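Local atomic coordinates of uncharacterized protein CPE2226 (Clostridium perfringens, PDB entry 3O6U), a protein that is of unknown function but probably binds the flavin cofactor FMN. Residues Val9-Ala14 with Tyr19-Ser24; Gly30-Ala35 with Glu79-Asp84; Tyr37-Gly42 with Ala46-Asp51. All blocks are in the same frame, centred on the assembly; numbering follows the deposited sequence.

All three contacts involve one mixed sheet. Contact 1 comes first along the chain and pairs strands 5-11 and 19-27 as a hairpin. Contacts 2 and 3 both use strand 32-41, an outermost strand within this chain, and their centres lie about 22 Å apart; in sequence, contact 3 falls between the two segments of contact 2. The centre of contact 1 lies about 10 Å from that of contact 3 and about 19 Å from that of contact 2. Strand 19-27 joins contact 1 to contact 3 through backbone bonds of Lys20 with Phe40 and Lys22 with Asn38. Strand 32-41 is thus tied at its start to helix 66-80 and at its finish to the loop before helix 52-62.

Contact 1. Residues Val9-Ala14 with Tyr19-Ser24; sequences VETAKA and YKAKLS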
ATOM      1  N   VAL A   9       6.194   5.735  -0.646  1.00 21.50           N
ATOM      2  CA  VAL A   9       7.090   4.791  -0.027  1.00 19.31           C
ATOM      3  C   VAL A   9       6.986   3.493  -0.833  1.00 21.88           C
ATOM      4  O   VAL A   9       5.950   3.197  -1.423  1.00 28.12           O
ATOM      5  CB  VAL A   9       6.739   4.590   1.454  1.00 20.42           C
ATOM      6  CG1 VAL A   9       5.527   3.722   1.609  1.00 13.03           C
ATOM      7  CG2 VAL A   9       7.895   4.025   2.158  1.00 33.95           C
ATOM      8  N   GLU A  10       8.073   2.731  -0.853  1.00 23.60           N
ATOM      9  CA  GLU A  10       8.153   1.495  -1.607  1.00 10.44           C
ATOM     10  C   GLU A  10       9.022   0.467  -0.903  1.00 27.77           C
ATOM     11  O   GLU A  10       9.980   0.840  -0.236  1.00 26.35           O
ATOM     12  CB  GLU A  10       8.764   1.799  -2.965  1.00 15.53           C
ATOM     13  CG  GLU A  10       9.101   0.577  -3.767  1.00 29.93           C
ATOM     14  CD  GLU A  10       9.521   0.936  -5.171  1.00 49.18           C
ATOM     15  OE1 GLU A  10       8.814   1.760  -5.791  1.00 57.60           O
ATOM     16  OE2 GLU A  10      10.545   0.396  -5.653  1.00 59.21           O
ATOM     17  N   THR A  11       8.687  -0.819  -1.042  1.00 20.37           N
ATOM     18  CA  THR A  11       9.490  -1.890  -0.447  1.00 22.85           C
ATOM     19  C   THR A  11      10.878  -1.898  -1.093  1.00 24.70           C
ATOM     20  O   THR A  11      10.999  -1.766  -2.303  1.00 28.77           O
ATOM     21  CB  THR A  11       8.835  -3.277  -0.632  1.00 16.90           C
ATOM     22  OG1 THR A  11       8.495  -3.481  -2.008  1.00 20.55           O
ATOM     23  CG2 THR A  11       7.580  -3.389   0.214  1.00 15.25           C
ATOM     24  N   ALA A  12      11.915  -2.074  -0.281  1.00 26.47           N
ATOM     25  CA  ALA A  12      13.298  -2.033  -0.763  1.00 25.75           C
ATOM     26  C   ALA A  12      13.638  -3.077  -1.806  1.00 30.68           C
ATOM     27  O   ALA A  12      14.469  -2.845  -2.689  1.00 31.22           O
ATOM     28  CB  ALA A  12      14.252  -2.144   0.409  1.00 22.49           C
ATOM     29  N   LYS A  13      12.989  -4.231  -1.689  1.00 27.06           N
ATOM     30  CA  LYS A  13      13.202  -5.331  -2.615  1.00 33.34           C
ATOM     31  C   LYS A  13      11.954  -6.170  -2.829  1.00 32.81           C
ATOM     32  O   LYS A  13      11.060  -6.224  -1.972  1.00 33.24           O
ATOM     33  CB  LYS A  13      14.329  -6.231  -2.097  1.00 45.15           C
ATOM     34  CG  LYS A  13      14.199  -6.607  -0.637  1.00 56.72           C
ATOM     35  CD  LYS A  13      15.565  -6.993  -0.032  1.00 73.48           C
ATOM     36  CE  LYS A  13      16.305  -5.805   0.622  1.00 71.31           C
ATOM     37  NZ  LYS A  13      16.925  -4.895  -0.379  1.00 68.05           N
ATOM     38  N   ALA A  14      11.897  -6.808  -3.988  1.00 22.85           N
ATOM     39  CA  ALA A  14      10.807  -7.694  -4.332  1.00 20.18           C
ATOM     40  C   ALA A  14      10.724  -8.813  -3.292  1.00 23.94           C
ATOM     41  O   ALA A  14      11.745  -9.239  -2.753  1.00 29.03           O
ATOM     42  CB  ALA A  14      11.074  -8.315  -5.696  1.00 16.92           C
ATOM     43  N   TYR A  19       7.273  -9.580  -6.383  1.00 28.26           N
ATOM     44  CA  TYR A  19       6.480  -8.363  -6.281  1.00 20.26           C
ATOM     45  C   TYR A  19       6.979  -7.375  -5.260  1.00 23.53           C
ATOM     46  O   TYR A  19       7.407  -7.748  -4.165  1.00 33.32           O
ATOM     47  CB  TYR A  19       5.041  -8.671  -5.892  1.00 20.48           C
ATOM     48  CG  TYR A  19       4.320  -9.466  -6.915  1.00 27.95           C
ATOM     49  CD1 TYR A  19       3.781  -8.857  -8.043  1.00 22.42           C
ATOM     50  CD2 TYR A  19       4.173 -10.843  -6.759  1.00 31.90           C
ATOM     51  CE1 TYR A  19       3.108  -9.604  -8.998  1.00 30.25           C
ATOM     52  CE2 TYR A  19       3.508 -11.600  -7.689  1.00 30.43           C
ATOM     53  CZ  TYR A  19       2.973 -10.982  -8.809  1.00 38.24           C
ATOM     54  OH  TYR A  19       2.301 -11.763  -9.728  1.00 39.29           O
ATOM     55  N   LYS A  20       6.950  -6.109  -5.645  1.00 26.07           N
ATOM     56  CA  LYS A  20       7.258  -5.039  -4.714  1.00 25.31           C
ATOM     57  C   LYS A  20       5.927  -4.356  -4.407  1.00 25.80           C
ATOM     58  O   LYS A  20       4.913  -4.604  -5.067  1.00 30.81           O
ATOM     59  CB  LYS A  20       8.178  -4.001  -5.328  1.00 21.24           C
ATOM     60  CG  LYS A  20       9.611  -4.430  -5.400  1.00 28.18           C
ATOM     61  CD  LYS A  20      10.425  -3.365  -6.091  1.00 25.48           C
ATOM     62  CE  LYS A  20      11.900  -3.726  -6.095  1.00 32.40           C
ATOM     63  NZ  LYS A  20      12.708  -2.652  -6.749  1.00 41.56           N
ATOM     64  N   ALA A  21       5.926  -3.505  -3.388  1.00 20.98           N
ATOM     65  CA  ALA A  21       4.720  -2.740  -3.091  1.00 24.57           C
ATOM     66  C   ALA A  21       5.023  -1.247  -2.870  1.00 28.97           C
ATOM     67  O   ALA A  21       6.024  -0.848  -2.254  1.00 20.47           O
ATOM     68  CB  ALA A  21       3.947  -3.342  -1.929  1.00 25.38           C
ATOM     69  N   LYS A  22       4.098  -0.446  -3.378  1.00 24.97           N
ATOM     70  CA  LYS A  22       4.196   0.990  -3.386  1.00 25.55           C
ATOM     71  C   LYS A  22       2.971   1.637  -2.759  1.00 24.17           C
ATOM     72  O   LYS A  22       1.845   1.231  -3.041  1.00 30.97           O
ATOM     73  CB  LYS A  22       4.283   1.421  -4.858  1.00 23.25           C
ATOM     74  CG  LYS A  22       5.079   2.658  -5.113  1.00 35.78           C
ATOM     75  CD  LYS A  22       4.917   3.110  -6.540  1.00 39.04           C
ATOM     76  CE  LYS A  22       5.365   4.552  -6.685  1.00 41.28           C
ATOM     77  NZ  LYS A  22       6.031   4.803  -7.991  1.00 44.91           N
ATOM     78  N   LEU A  23       3.196   2.611  -1.890  1.00 22.21           N
ATOM     79  CA  LEU A  23       2.094   3.363  -1.326  1.00 17.13           C
ATOM     80  C   LEU A  23       2.320   4.856  -1.551  1.00 27.00           C
ATOM     81  O   LEU A  23       3.369   5.396  -1.175  1.00 23.43           O
ATOM     82  CB  LEU A  23       1.942   3.113   0.177  1.00  9.31           C
ATOM     83  CG  LEU A  23       0.933   4.002   0.922  1.00 22.27           C
ATOM     84  CD1 LEU A  23      -0.459   3.885   0.296  1.00 25.44           C
ATOM     85  CD2 LEU A  23       0.904   3.601   2.399  1.00 22.93           C
ATOM     86  N   SER A  24       1.358   5.507  -2.204  1.00 20.22           N
ATOM     87  CA  SER A  24       1.430   6.948  -2.367  1.00 19.53           C
ATOM     88  C   SER A  24       0.260   7.593  -1.654  1.00 29.67           C
ATOM     89  O   SER A  24      -0.838   7.031  -1.603  1.00 26.94           O
ATOM     90  CB  SER A  24       1.371   7.389  -3.832  1.00 23.02           C
ATOM     91  OG  SER A  24       2.656   7.344  -4.401  1.00 32.48           O
TER
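Thr11 lays its side chain against the backbone of Ala21, in the beta hairpin formed by strands 5-11 and 19-27. The strands run antiparallel, 170° between their directions, with Val9 and Leu23 as a hydrogen-bonded pair and Glu10 and Lys22 as a non-hydrogen-bonded one. Val9 and Leu23 exchange two backbone bonds, and Thr11 N reaches Ala21 O at 2.9 Å. The return bond changes character: Ala21 N donates to the hydroxyl Thr11 OG1, not to a carbonyl. With chi1 at 51°, OG1 sits between its own backbone N and carbonyl carbon and faces the neighbouring strand, a side chain standing in for main chain at the end of strand 5-11, before the chain loops out at Ala12 and returns to Lys20 at Ala14.

Val9 and Leu23 share the face covered by helix 92-111, where Leu101 meets Val9, and Phe98 and Val105 meet Leu23; Val9 CG1 comes to 3.9 Å from Leu23 CB. Glu10 and Lys22 lie on the other face, where Phe40 touches them. The extended Lys20 chain passes Ala14, its CG 3.6 Å from Ala14 N, and brings its ammonium toward the Glu10 carboxylate. That salt bridge is long, with Lys20 NZ 3.9 Å from Glu10 OE2.

Contact 2. Residues Gly30-Ala35 with Glu79-Asp84; sequences GKITEA and EKQSSD
The carboxamide of Gln81 clasps the backbone of Ile32, joining the C-terminal end of helix 66-80 to the start of strand 32-41. The amide reads both polar groups of one residue. Gln81 OE1 accepts from Ile32 N at 2.7 Å, and Gln81 NE2 donates to Ile32 O at 2.9 Å, so the side chain imitates a neighbouring strand for the length of one residue. Both bonds lie in the plane of the accepting carbonyl and use a lone pair. The NE2 bond is the straighter, 173° at the hydrogen against 143° for the bond to OE1, and Ile32 O lies almost in the amide plane.

The conformation of Gln81 explains the reach. This is the first residue to leave helical geometry, with positive phi, and its CB does not point directly at the strand. CG turns away from the carbonyl carbon to lie beside the backbone N, and a bend at chi2 (-65°) then swings the amide over to Ile32. Gln81 NE2 also donates to Ile78 O within the last turn of the helix. Three hydrogen bonds therefore grip the amide, fixing its rotation and distinguishing its oxygen from its nitrogen.

Ile32 directs its CB toward Gln81 and is buried. Its side chain and that of Gln81 slide past each other in opposite directions. The ethyl branch reaches the Gln81 backbone, Ile32 CD1 lying 4.1 Å from Gln81 CA, while Leu77, Ile78 and Leu106 pack around the isoleucine. Lys31 contributes just its base: its CB lies 4.0 Å from Gln81 OE1, and the rest of its extended chain leads away.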
ATOM      1  N   GLY A  30      -3.524  19.138   6.028  1.00 47.97           N
ATOM      2  CA  GLY A  30      -3.185  18.158   7.049  1.00 41.02           C
ATOM      3  C   GLY A  30      -3.979  16.871   6.991  1.00 37.44           C
ATOM      4  O   GLY A  30      -4.031  16.121   7.968  1.00 37.37           O
ATOM      5  N   LYS A  31      -4.585  16.576   5.854  1.00 42.10           N
ATOM      6  CA  LYS A  31      -5.381  15.366   5.795  1.00 47.93           C
ATOM      7  C   LYS A  31      -5.031  14.430   4.646  1.00 46.90           C
ATOM      8  O   LYS A  31      -4.783  14.896   3.528  1.00 41.49           O
ATOM      9  CB  LYS A  31      -6.874  15.751   5.730  1.00 43.22           C
ATOM     10  CG  LYS A  31      -7.370  16.451   6.996  1.00 50.02           C
ATOM     11  CD  LYS A  31      -8.880  16.701   6.971  1.00 54.69           C
ATOM     12  CE  LYS A  31      -9.281  17.838   7.921  1.00 66.69           C
ATOM     13  NZ  LYS A  31     -10.660  18.390   7.657  1.00 75.56           N
ATOM     14  N   ILE A  32      -4.956  13.118   4.925  1.00 35.91           N
ATOM     15  CA  ILE A  32      -4.713  12.144   3.837  1.00 37.60           C
ATOM     16  C   ILE A  32      -5.969  12.257   2.981  1.00 30.90           C
ATOM     17  O   ILE A  32      -7.087  11.975   3.421  1.00 30.56           O
ATOM     18  CB  ILE A  32      -4.585  10.679   4.267  1.00 26.89           C
ATOM     19  CG1 ILE A  32      -3.419  10.478   5.233  1.00 28.39           C
ATOM     20  CG2 ILE A  32      -4.306   9.857   3.015  1.00 20.52           C
ATOM     21  CD1 ILE A  32      -3.428   9.099   5.889  1.00 35.33           C
ATOM     22  N   THR A  33      -5.734  12.596   1.728  1.00 27.33           N
ATOM     23  CA  THR A  33      -6.785  12.945   0.793  1.00 29.54           C
ATOM     24  C   THR A  33      -6.863  11.998  -0.392  1.00 34.07           C
ATOM     25  O   THR A  33      -7.921  11.797  -0.970  1.00 41.39           O
ATOM     26  CB  THR A  33      -6.479  14.421   0.388  1.00 36.13           C
ATOM     27  OG1 THR A  33      -7.631  15.253   0.583  1.00 39.31           O
ATOM     28  CG2 THR A  33      -5.963  14.487  -1.019  1.00 29.68           C
ATOM     29  N   GLU A  34      -5.716  11.441  -0.755  1.00 29.17           N
ATOM     30  CA  GLU A  34      -5.622  10.442  -1.814  1.00 32.31           C
ATOM     31  C   GLU A  34      -4.672   9.357  -1.293  1.00 34.36           C
ATOM     32  O   GLU A  34      -3.704   9.647  -0.590  1.00 39.64           O
ATOM     33  CB  GLU A  34      -5.021  11.010  -3.101  1.00 39.50           C
ATOM     34  CG  GLU A  34      -5.588  12.330  -3.585  1.00 51.08           C
ATOM     35  CD  GLU A  34      -6.835  12.182  -4.436  1.00 65.31           C
ATOM     36  OE1 GLU A  34      -6.969  11.149  -5.138  1.00 56.99           O
ATOM     37  OE2 GLU A  34      -7.673  13.117  -4.417  1.00 74.58           O
ATOM     38  N   ALA A  35      -4.956   8.108  -1.629  1.00 30.94           N
ATOM     39  CA  ALA A  35      -4.104   7.001  -1.226  1.00 26.09           C
ATOM     40  C   ALA A  35      -4.050   5.979  -2.372  1.00 32.64           C
ATOM     41  O   ALA A  35      -5.089   5.477  -2.805  1.00 31.19           O
ATOM     42  CB  ALA A  35      -4.636   6.360   0.039  1.00 12.96           C
ATOM     43  N   GLU A  79     -10.155   6.765   5.555  1.00 33.84           N
ATOM     44  CA  GLU A  79     -11.190   6.795   6.587  1.00 41.54           C
ATOM     45  C   GLU A  79     -10.578   6.872   7.994  1.00 37.67           C
ATOM     46  O   GLU A  79     -11.096   7.559   8.864  1.00 43.37           O
ATOM     47  CB  GLU A  79     -12.072   5.539   6.492  1.00 46.19           C
ATOM     48  CG  GLU A  79     -13.182   5.452   7.553  1.00 55.29           C
ATOM     49  CD  GLU A  79     -14.306   6.459   7.333  1.00 75.07           C
ATOM     50  OE1 GLU A  79     -15.226   6.181   6.528  1.00 75.99           O
ATOM     51  OE2 GLU A  79     -14.266   7.537   7.966  1.00 80.26           O
ATOM     52  N   LYS A  80      -9.470   6.179   8.222  1.00 45.98           N
ATOM     53  CA  LYS A  80      -8.847   6.170   9.545  1.00 43.19           C
ATOM     54  C   LYS A  80      -7.852   7.283   9.782  1.00 41.47           C
ATOM     55  O   LYS A  80      -7.568   7.641  10.924  1.00 48.12           O
ATOM     56  CB  LYS A  80      -8.116   4.844   9.778  1.00 52.29           C
ATOM     57  CG  LYS A  80      -9.021   3.649  10.001  1.00 62.25           C
ATOM     58  CD  LYS A  80      -8.961   3.184  11.444  1.00 71.68           C
ATOM     59  CE  LYS A  80     -10.054   2.169  11.732  1.00 77.91           C
ATOM     60  NZ  LYS A  80      -9.965   1.630  13.114  1.00 81.48           N
ATOM     61  N   GLN A  81      -7.320   7.830   8.697  1.00 37.89           N
ATOM     62  CA  GLN A  81      -6.289   8.858   8.779  1.00 37.73           C
ATOM     63  C   GLN A  81      -5.080   8.384   9.605  1.00 44.05           C
ATOM     64  O   GLN A  81      -4.302   9.198  10.096  1.00 45.83           O
ATOM     65  CB  GLN A  81      -6.840  10.181   9.332  1.00 29.90           C
ATOM     66  CG  GLN A  81      -7.867  10.860   8.408  1.00 24.65           C
ATOM     67  CD  GLN A  81      -7.285  11.329   7.083  1.00 38.11           C
ATOM     68  OE1 GLN A  81      -6.285  12.046   7.045  1.00 52.24           O
ATOM     69  NE2 GLN A  81      -7.925  10.936   5.988  1.00 34.27           N
ATOM     70  N   SER A  82      -4.940   7.069   9.779  1.00 36.43           N
ATOM     71  CA  SER A  82      -3.770   6.510  10.463  1.00 31.58           C
ATOM     72  C   SER A  82      -3.477   5.126   9.889  1.00 41.57           C
ATOM     73  O   SER A  82      -4.327   4.524   9.238  1.00 39.56           O
ATOM     74  CB  SER A  82      -3.968   6.383  11.971  1.00 42.52           C
ATOM     75  OG  SER A  82      -4.847   5.320  12.264  1.00 47.53           O
ATOM     76  N   SER A  83      -2.266   4.637  10.127  1.00 37.19           N
ATOM     77  CA  SER A  83      -1.837   3.333   9.637  1.00 33.89           C
ATOM     78  C   SER A  83      -2.562   2.205  10.352  1.00 43.76           C
ATOM     79  O   SER A  83      -2.615   1.081   9.857  1.00 39.14           O
ATOM     80  CB  SER A  83      -0.334   3.156   9.872  1.00 51.21           C
ATOM     81  OG  SER A  83      -0.031   3.091  11.264  1.00 50.41           O
ATOM     82  N   ASP A  84      -3.127   2.511  11.516  1.00 55.48           N
ATOM     83  CA  ASP A  84      -3.794   1.498  12.316  1.00 62.90           C
ATOM     84  C   ASP A  84      -5.122   1.075  11.734  1.00 59.56           C
ATOM     85  O   ASP A  84      -6.174   1.500  12.209  1.00 69.21           O
ATOM     86  CB  ASP A  84      -3.981   1.988  13.764  1.00 76.33           C
ATOM     87  CG  ASP A  84      -4.841   1.038  14.606  1.00 93.95           C
ATOM     88  OD1 ASP A  84      -4.453  -0.147  14.775  1.00 93.47           O
ATOM     89  OD2 ASP A  84      -5.907   1.484  15.095  1.00 98.37           O
TER

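Contact 3. Residues Tyr37-Gly42 with Ala46-Asp51; sequences YNEFNG and AMKRED
Glu39 and Lys48 form the charged link between the end of strand 32-41 and the loop that leads into helix 52-62. Lys48 NZ meets Glu39 OE1 at 2.8 Å, approaching from above the carboxylate plane (50° out of it). The lysine gets there by a bend at chi3 (-119°), which also brings its CD close to the same oxygen. Tyr69 OH bonds to OE1 as well, while Glu39 OE2 uses its anti lone pair for Tyr37 OH and also bonds Ser94 OG. Both carboxylate oxygens are therefore held, and the Lys48 ammonium has a cation-pi partner in Tyr19.

Backbone bonds run beside this pair. Lys48 N donates to Glu39 O at 3.1 Å, and Asn41 N donates to Ala46 O at 2.9 Å, framing a single bridge between Phe40 and Met47. A water bonds Glu39 O, its oxygen 2.7 Å from that atom. The same water accepts from the backbone N of Arg49. Arg49 runs on along the strand, the edge of its guanidinium facing Tyr37 O, and its NH1 forms salt bridges with Glu70 and Glu74.

Apolar contact is carried by Met47, present as selenomethionine. Its doubly bent chain places SE 3.6 Å from Asn38 CB and 3.8 Å from Phe40 CB; the selenium stands obliquely to the Phe40 ring, 5.5 Å from its centroid, in a Met-aromatic contact.

The buried Glu39 carboxylate thus has a cation and several hydroxyl partners, which would probably stabilise its negative charge and fix its orientation.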
ATOM      1  N   TYR A  37      -2.222   2.388  -3.517  1.00 22.74           N
ATOM      2  CA  TYR A  37      -1.388   1.256  -3.138  1.00 24.90           C
ATOM      3  C   TYR A  37      -1.378   0.149  -4.184  1.00 27.62           C
ATOM      4  O   TYR A  37      -2.424  -0.346  -4.581  1.00 32.37           O
ATOM      5  CB  TYR A  37      -1.851   0.689  -1.780  1.00 24.86           C
ATOM      6  CG  TYR A  37      -1.188  -0.608  -1.375  1.00 25.79           C
ATOM      7  CD1 TYR A  37       0.084  -0.616  -0.806  1.00 24.96           C
ATOM      8  CD2 TYR A  37      -1.832  -1.829  -1.560  1.00 26.20           C
ATOM      9  CE1 TYR A  37       0.700  -1.812  -0.431  1.00 27.08           C
ATOM     10  CE2 TYR A  37      -1.225  -3.029  -1.193  1.00 30.44           C
ATOM     11  CZ  TYR A  37       0.039  -3.013  -0.625  1.00 31.08           C
ATOM     12  OH  TYR A  37       0.644  -4.190  -0.251  1.00 23.40           O
ATOM     13  N   ASN A  38      -0.183  -0.241  -4.609  1.00 25.02           N
ATOM     14  CA  ASN A  38      -0.033  -1.294  -5.587  1.00 11.90           C
ATOM     15  C   ASN A  38       1.081  -2.287  -5.334  1.00 20.13           C
ATOM     16  O   ASN A  38       2.216  -1.897  -5.040  1.00 19.95           O
ATOM     17  CB  ASN A  38       0.256  -0.712  -6.979  1.00  9.75           C
ATOM     18  CG  ASN A  38      -0.922  -0.009  -7.583  1.00 23.97           C
ATOM     19  OD1 ASN A  38      -1.876  -0.644  -8.030  1.00 26.59           O
ATOM     20  ND2 ASN A  38      -0.873   1.310  -7.594  1.00 19.51           N
ATOM     21  N   GLU A  39       0.728  -3.571  -5.415  1.00 20.19           N
ATOM     22  CA  GLU A  39       1.732  -4.630  -5.427  1.00 19.76           C
ATOM     23  C   GLU A  39       2.009  -4.751  -6.951  1.00 17.48           C
ATOM     24  O   GLU A  39       1.121  -4.568  -7.782  1.00 24.50           O
ATOM     25  CB  GLU A  39       1.201  -5.905  -4.808  1.00 20.00           C
ATOM     26  CG  GLU A  39       0.952  -5.686  -3.303  1.00 23.51           C
ATOM     27  CD  GLU A  39       0.069  -6.746  -2.667  1.00 33.19           C
ATOM     28  OE1 GLU A  39      -0.356  -7.683  -3.377  1.00 37.21           O
ATOM     29  OE2 GLU A  39      -0.202  -6.644  -1.447  1.00 30.54           O
ATOM     30  N   PHE A  40       3.245  -5.034  -7.314  1.00 24.16           N
ATOM     31  CA  PHE A  40       3.599  -5.012  -8.730  1.00 24.86           C
ATOM     32  C   PHE A  40       4.931  -5.683  -8.984  1.00 30.48           C
ATOM     33  O   PHE A  40       5.760  -5.821  -8.093  1.00 28.36           O
ATOM     34  CB  PHE A  40       3.634  -3.543  -9.210  1.00 17.31           C
ATOM     35  CG  PHE A  40       4.767  -2.727  -8.627  1.00 22.82           C
ATOM     36  CD1 PHE A  40       5.968  -2.575  -9.326  1.00 17.47           C
ATOM     37  CD2 PHE A  40       4.639  -2.114  -7.381  1.00 23.71           C
ATOM     38  CE1 PHE A  40       7.028  -1.822  -8.793  1.00 16.95           C
ATOM     39  CE2 PHE A  40       5.691  -1.365  -6.846  1.00 30.16           C
ATOM     40  CZ  PHE A  40       6.887  -1.222  -7.555  1.00 22.02           C
ATOM     41  N   ASN A  41       5.138  -6.082 -10.223  1.00 28.15           N
ATOM     42  CA  ASN A  41       6.350  -6.795 -10.557  1.00 26.33           C
ATOM     43  C   ASN A  41       7.528  -5.837 -10.640  1.00 29.20           C
ATOM     44  O   ASN A  41       7.522  -4.893 -11.434  1.00 19.35           O
ATOM     45  CB  ASN A  41       6.118  -7.570 -11.863  1.00 13.08           C
ATOM     46  CG  ASN A  41       7.324  -8.354 -12.307  1.00 30.34           C
ATOM     47  OD1 ASN A  41       8.235  -7.812 -12.934  1.00 34.76           O
ATOM     48  ND2 ASN A  41       7.347  -9.640 -11.977  1.00 32.25           N
ATOM     49  N   GLY A  42       8.520  -6.080  -9.786  1.00 35.60           N
ATOM     50  CA  GLY A  42       9.707  -5.249  -9.744  1.00 28.45           C
ATOM     51  C   GLY A  42      10.331  -4.905 -11.086  1.00 26.64           C
ATOM     52  O   GLY A  42      10.643  -3.749 -11.347  1.00 44.76           O
ATOM     53  N   ALA A  46       4.270  -4.700 -14.083  1.00 27.78           N
ATOM     54  CA  ALA A  46       2.888  -5.136 -14.190  1.00 22.17           C
ATOM     55  C   ALA A  46       2.259  -5.112 -12.787  1.00 20.59           C
ATOM     56  O   ALA A  46       2.806  -5.644 -11.812  1.00 22.10           O
ATOM     57  CB  ALA A  46       2.808  -6.560 -14.735  1.00 14.03           C
HETATM   58  N   MSE A  47       1.123  -4.440 -12.715  1.00 17.02           N
HETATM   59  CA  MSE A  47       0.303  -4.326 -11.517  1.00 19.25           C
HETATM   60  C   MSE A  47      -0.444  -5.638 -11.225  1.00 25.43           C
HETATM   61  O   MSE A  47      -1.079  -6.225 -12.097  1.00 38.10           O
HETATM   62  CB  MSE A  47      -0.695  -3.204 -11.732  1.00 24.03           C
HETATM   63  CG  MSE A  47      -0.005  -1.881 -12.061  1.00 34.44           C
HETATM   64 SE   MSE A  47       1.013  -1.198 -10.514  1.00 56.88          SE
HETATM   65  CE  MSE A  47       2.570  -0.382 -11.379  1.00 22.18           C
ATOM     66  N   LYS A  48      -0.354  -6.092  -9.989  1.00 25.77           N
ATOM     67  CA  LYS A  48      -1.020  -7.312  -9.538  1.00 23.28           C
ATOM     68  C   LYS A  48      -2.554  -7.221  -9.619  1.00 24.26           C
ATOM     69  O   LYS A  48      -3.229  -8.217  -9.864  1.00 27.39           O
ATOM     70  CB  LYS A  48      -0.615  -7.581  -8.089  1.00 23.03           C
ATOM     71  CG  LYS A  48      -0.711  -9.012  -7.646  1.00 29.19           C
ATOM     72  CD  LYS A  48      -0.460  -9.128  -6.155  1.00 25.47           C
ATOM     73  CE  LYS A  48       0.741 -10.001  -5.835  1.00 28.75           C
ATOM     74  NZ  LYS A  48       1.160  -9.831  -4.395  1.00 26.74           N
ATOM     75  N   ARG A  49      -3.113  -6.028  -9.438  1.00 28.94           N
ATOM     76  CA  ARG A  49      -4.567  -5.931  -9.447  1.00 26.70           C
ATOM     77  C   ARG A  49      -5.158  -5.967 -10.842  1.00 34.08           C
ATOM     78  O   ARG A  49      -6.377  -6.041 -11.008  1.00 32.23           O
ATOM     79  CB  ARG A  49      -5.022  -4.708  -8.632  1.00 17.37           C
ATOM     80  CG  ARG A  49      -5.249  -3.401  -9.361  1.00 15.02           C
ATOM     81  CD  ARG A  49      -4.827  -2.312  -8.389  1.00 30.86           C
ATOM     82  NE  ARG A  49      -5.757  -1.207  -8.283  1.00 28.71           N
ATOM     83  CZ  ARG A  49      -5.746  -0.317  -7.294  1.00 31.00           C
ATOM     84  NH1 ARG A  49      -4.848  -0.395  -6.313  1.00 19.21           N
ATOM     85  NH2 ARG A  49      -6.652   0.649  -7.285  1.00 29.03           N
ATOM     86  N   GLU A  50      -4.267  -5.944 -11.836  1.00 31.05           N
ATOM     87  CA  GLU A  50      -4.660  -6.044 -13.233  1.00 28.98           C
ATOM     88  C   GLU A  50      -4.466  -7.479 -13.728  1.00 24.93           C
ATOM     89  O   GLU A  50      -4.845  -7.798 -14.848  1.00 29.74           O
ATOM     90  CB  GLU A  50      -3.828  -5.101 -14.098  1.00 20.56           C
ATOM     91  CG  GLU A  50      -4.153  -3.623 -13.895  1.00 27.73           C
ATOM     92  CD  GLU A  50      -3.290  -2.722 -14.772  1.00 42.65           C
ATOM     93  OE1 GLU A  50      -2.651  -3.236 -15.715  1.00 46.59           O
ATOM     94  OE2 GLU A  50      -3.249  -1.499 -14.533  1.00 57.80           O
ATOM     95  N   ASP A  51      -3.888  -8.347 -12.899  1.00 28.90           N
ATOM     96  CA  ASP A  51      -3.657  -9.731 -13.314  1.00 25.31           C
ATOM     97  C   ASP A  51      -4.836 -10.663 -13.018  1.00 24.71           C
ATOM     98  O   ASP A  51      -5.033 -11.103 -11.889  1.00 34.91           O
ATOM     99  CB  ASP A  51      -2.376 -10.281 -12.666  1.00 16.91           C
ATOM    100  CG  ASP A  51      -2.076 -11.716 -13.080  1.00 34.55           C
ATOM    101  OD1 ASP A  51      -3.004 -12.455 -13.461  1.00 48.66           O
ATOM    102  OD2 ASP A  51      -0.905 -12.129 -13.001  1.00 47.69           O
TER
HETATM  103  O   HOH W   1      -1.504  -3.891  -7.733  1.00 28.53           O